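Local coordinates for In2-1 family protein, glutathione transferase lambda3 (PDB 4PQI) that binds glutathione and probably works as a thiol transferase, a monomeric Lambda-class glutathione transferase of a terrestrial plant, at residues 190-195 with 233-238. Residues are numbered along the deposited sequence; the frame is centred on the assembly and turned at random.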
ATOM      1  N   ASN A 190       3.592  -3.650  12.328  1.00 46.11           N
ATOM      2  CA  ASN A 190       3.064  -3.346  13.644  1.00 45.46           C
ATOM      3  C   ASN A 190       2.500  -4.613  14.287  1.00 48.66           C
ATOM      4  O   ASN A 190       2.823  -4.946  15.434  1.00 50.91           O
ATOM      5  CB  ASN A 190       1.983  -2.267  13.539  1.00 45.03           C
ATOM      6  CG  ASN A 190       1.606  -1.688  14.881  1.00 51.20           C
ATOM      7  OD1 ASN A 190       2.223  -2.003  15.903  1.00 53.58           O
ATOM      8  ND2 ASN A 190       0.602  -0.820  14.888  1.00 50.22           N
ATOM      9  N   ILE A 191       1.673  -5.334  13.535  1.00 48.73           N
ATOM     10  CA  ILE A 191       1.073  -6.571  14.040  1.00 52.67           C
ATOM     11  C   ILE A 191       2.116  -7.655  14.308  1.00 51.22           C
ATOM     12  O   ILE A 191       2.089  -8.313  15.362  1.00 52.09           O
ATOM     13  CB  ILE A 191       0.025  -7.128  13.061  1.00 57.94           C
ATOM     14  CG1 ILE A 191      -1.062  -6.092  12.787  1.00 60.34           C
ATOM     15  CG2 ILE A 191      -0.605  -8.395  13.606  1.00 60.92           C
ATOM     16  CD1 ILE A 191      -1.950  -6.459  11.607  1.00 62.64           C
ATOM     17  N   PHE A 192       3.033  -7.840  13.358  1.00 47.39           N
ATOM     18  CA  PHE A 192       4.004  -8.930  13.447  1.00 47.90           C
ATOM     19  C   PHE A 192       4.980  -8.735  14.602  1.00 47.46           C
ATOM     20  O   PHE A 192       5.165  -9.639  15.419  1.00 47.72           O
ATOM     21  CB  PHE A 192       4.747  -9.117  12.123  1.00 44.45           C
ATOM     22  CG  PHE A 192       5.719 -10.275  12.117  1.00 47.73           C
ATOM     23  CD1 PHE A 192       5.299 -11.564  12.454  1.00 45.65           C
ATOM     24  CD2 PHE A 192       7.044 -10.084  11.745  1.00 44.61           C
ATOM     25  CE1 PHE A 192       6.188 -12.632  12.434  1.00 49.89           C
ATOM     26  CE2 PHE A 192       7.938 -11.149  11.724  1.00 44.55           C
ATOM     27  CZ  PHE A 192       7.512 -12.424  12.065  1.00 49.57           C
ATOM     28  N   LEU A 193       5.585  -7.553  14.677  1.00 47.09           N
ATOM     29  CA  LEU A 193       6.572  -7.243  15.720  1.00 46.86           C
ATOM     30  C   LEU A 193       5.981  -7.310  17.131  1.00 47.09           C
ATOM     31  O   LEU A 193       6.609  -7.824  18.063  1.00 47.44           O
ATOM     32  CB  LEU A 193       7.179  -5.859  15.471  1.00 46.83           C
ATOM     33  CG  LEU A 193       8.066  -5.757  14.232  1.00 46.95           C
ATOM     34  CD1 LEU A 193       8.415  -4.303  13.884  1.00 46.35           C
ATOM     35  CD2 LEU A 193       9.323  -6.582  14.431  1.00 47.37           C
ATOM     36  N   LEU A 194       4.773  -6.782  17.292  1.00 45.57           N
ATOM     37  CA  LEU A 194       4.156  -6.753  18.608  1.00 48.95           C
ATOM     38  C   LEU A 194       3.752  -8.167  19.028  1.00 51.67           C
ATOM     39  O   LEU A 194       4.029  -8.582  20.145  1.00 51.49           O
ATOM     40  CB  LEU A 194       2.955  -5.815  18.621  1.00 50.18           C
ATOM     41  CG  LEU A 194       2.314  -5.614  19.995  1.00 59.11           C
ATOM     42  CD1 LEU A 194       3.328  -5.085  21.004  1.00 59.76           C
ATOM     43  CD2 LEU A 194       1.135  -4.676  19.881  1.00 59.93           C
ATOM     44  N   GLU A 195       3.132  -8.918  18.123  1.00 53.72           N
ATOM     45  CA  GLU A 195       2.644 -10.257  18.478  1.00 61.59           C
ATOM     46  C   GLU A 195       3.766 -11.263  18.674  1.00 59.87           C
ATOM     47  O   GLU A 195       3.722 -12.075  19.589  1.00 61.48           O
ATOM     48  CB  GLU A 195       1.639 -10.785  17.448  1.00 68.01           C
ATOM     49  CG  GLU A 195       0.309 -10.055  17.472  1.00 73.59           C
ATOM     50  CD  GLU A 195      -0.263  -9.973  18.876  1.00 82.25           C
ATOM     51  OE1 GLU A 195      -0.551  -8.843  19.339  1.00 82.88           O
ATOM     52  OE2 GLU A 195      -0.418 -11.039  19.517  1.00 86.46           O
ATOM     53  N   GLU A 233       0.763 -15.810  10.905  1.00 62.95           N
ATOM     54  CA  GLU A 233       1.151 -17.153  10.486  1.00 67.20           C
ATOM     55  C   GLU A 233       2.020 -17.104   9.232  1.00 63.56           C
ATOM     56  O   GLU A 233       3.028 -17.804   9.134  1.00 65.47           O
ATOM     57  CB  GLU A 233      -0.073 -18.044  10.249  1.00 77.97           C
ATOM     58  CG  GLU A 233       0.262 -19.373   9.553  1.00 87.52           C
ATOM     59  CD  GLU A 233      -0.628 -20.531   9.986  1.00 96.67           C
ATOM     60  OE1 GLU A 233      -1.250 -20.432  11.068  1.00101.16           O
ATOM     61  OE2 GLU A 233      -0.698 -21.543   9.248  1.00 98.92           O
ATOM     62  N   PHE A 234       1.628 -16.264   8.282  1.00 57.98           N
ATOM     63  CA  PHE A 234       2.381 -16.097   7.044  1.00 58.09           C
ATOM     64  C   PHE A 234       3.807 -15.606   7.310  1.00 56.38           C
ATOM     65  O   PHE A 234       4.768 -16.161   6.769  1.00 57.49           O
ATOM     66  CB  PHE A 234       1.636 -15.152   6.093  1.00 57.82           C
ATOM     67  CG  PHE A 234       2.391 -14.825   4.832  1.00 58.98           C
ATOM     68  CD1 PHE A 234       2.846 -15.830   3.996  1.00 64.21           C
ATOM     69  CD2 PHE A 234       2.626 -13.506   4.476  1.00 55.65           C
ATOM     70  CE1 PHE A 234       3.538 -15.529   2.834  1.00 62.99           C
ATOM     71  CE2 PHE A 234       3.307 -13.197   3.325  1.00 57.02           C
ATOM     72  CZ  PHE A 234       3.767 -14.213   2.498  1.00 59.73           C
ATOM     73  N   TYR A 235       3.945 -14.586   8.156  1.00 50.52           N
ATOM     74  CA  TYR A 235       5.259 -14.003   8.443  1.00 56.03           C
ATOM     75  C   TYR A 235       6.167 -14.884   9.308  1.00 56.67           C
ATOM     76  O   TYR A 235       7.393 -14.863   9.155  1.00 55.28           O
ATOM     77  CB  TYR A 235       5.123 -12.622   9.081  1.00 53.28           C
ATOM     78  CG  TYR A 235       5.002 -11.491   8.079  1.00 51.51           C
ATOM     79  CD1 TYR A 235       4.702 -11.741   6.746  1.00 50.36           C
ATOM     80  CD2 TYR A 235       5.204 -10.172   8.470  1.00 48.54           C
ATOM     81  CE1 TYR A 235       4.587 -10.701   5.835  1.00 50.70           C
ATOM     82  CE2 TYR A 235       5.083  -9.136   7.580  1.00 47.20           C
ATOM     83  CZ  TYR A 235       4.784  -9.401   6.262  1.00 49.31           C
ATOM     84  OH  TYR A 235       4.671  -8.358   5.375  1.00 47.30           O
ATOM     85  N   LYS A 236       5.568 -15.636  10.228  1.00 57.54           N
ATOM     86  CA  LYS A 236       6.320 -16.640  10.968  1.00 60.53           C
ATOM     87  C   LYS A 236       6.906 -17.688  10.008  1.00 64.09           C
ATOM     88  O   LYS A 236       8.071 -18.087  10.132  1.00 63.23           O
ATOM     89  CB  LYS A 236       5.438 -17.307  12.031  1.00 60.53           C
ATOM     90  CG  LYS A 236       5.035 -16.388  13.184  1.00 57.48           C
ATOM     91  CD  LYS A 236       4.615 -17.176  14.441  1.00 68.17           C
ATOM     92  CE  LYS A 236       3.222 -17.767  14.309  1.00 68.37           C
ATOM     93  NZ  LYS A 236       2.748 -18.370  15.595  1.00 71.25           N
ATOM     94  N   LYS A 237       6.099 -18.124   9.044  1.00 66.70           N
ATOM     95  CA  LYS A 237       6.537 -19.157   8.115  1.00 69.64           C
ATOM     96  C   LYS A 237       7.570 -18.600   7.143  1.00 68.47           C
ATOM     97  O   LYS A 237       8.473 -19.315   6.707  1.00 69.38           O
ATOM     98  CB  LYS A 237       5.348 -19.755   7.358  1.00 74.54           C
ATOM     99  CG  LYS A 237       4.362 -20.508   8.244  1.00 82.60           C
ATOM    100  CD  LYS A 237       3.484 -21.454   7.432  1.00 87.46           C
ATOM    101  CE  LYS A 237       2.869 -20.749   6.227  1.00 87.78           C
ATOM    102  NZ  LYS A 237       1.985 -21.661   5.447  1.00 90.81           N
ATOM    103  N   ARG A 238       7.444 -17.314   6.827  1.00 67.16           N
ATOM    104  CA  ARG A 238       8.311 -16.670   5.845  1.00 68.72           C
ATOM    105  C   ARG A 238       9.672 -16.251   6.418  1.00 68.16           C
ATOM    106  O   ARG A 238      10.685 -16.321   5.720  1.00 68.46           O
ATOM    107  CB  ARG A 238       7.585 -15.480   5.200  1.00 71.37           C
ATOM    108  CG  ARG A 238       8.409 -14.659   4.217  1.00 76.19           C
ATOM    109  CD  ARG A 238       8.967 -15.513   3.086  1.00 85.79           C
ATOM    110  NE  ARG A 238       9.651 -14.726   2.056  1.00 90.44           N
ATOM    111  CZ  ARG A 238      10.881 -14.231   2.177  1.00 93.85           C
ATOM    112  NH1 ARG A 238      11.571 -14.422   3.294  1.00 97.14           N
ATOM    113  NH2 ARG A 238      11.417 -13.531   1.185  1.00 92.93           N
TER
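Phe192 reaches from helix 177-197 to the helix at the C-terminal end of the chain, and Tyr235 of helix 228-239 meets it almost at once. Phe192 CB already lies 3.8 Å from Tyr235 CD2, one corner of the tyrosine ring. From there CG, set anti to the backbone N (chi1 -177°), brings the ring up to Tyr235. Phe192 CG itself is 3.7 Å from Tyr235 CD2 and sits at the tyrosine edge, near the plane of that ring. Farther along, CD1 and CE1 slide beneath the tyrosine methylene, with Phe192 CE1 only 3.5 Å from Tyr235 CB. That methylene rests over the phenylalanine face, 16° off the ring normal, which makes a CH-pi contact. At the tip, Phe192 CZ is 3.8 Å from Tyr235 CB and as far from the backbone O of Tyr235.

Methylene and ring edge of the tyrosine therefore share one phenylalanine partner. The two rings form a T-shaped pair, the tyrosine edge directed at the phenylalanine face, with centroids 5.3 Å apart and planes at 89°. Lys236 adds a smaller apolar touch: its CG lies at the rim of the Phe192 ring, 4.0 Å from Phe192 CE1, while the amine end turns away.

Beyond the pair the aromatic cluster continues. Phe142 and Phe197 each make an edge-to-face contact with Phe192, and Phe239 does the same with Tyr235, whose hydroxyl is hydrogen-bonded to that of Tyr139. The contact joins the C-terminal helix 228-239 to helix 177-197 of the all-helical GST domain, with Tyr139 ending helix 118-139 nearby and bound glutathione about 8 Å from the Tyr235 side chain.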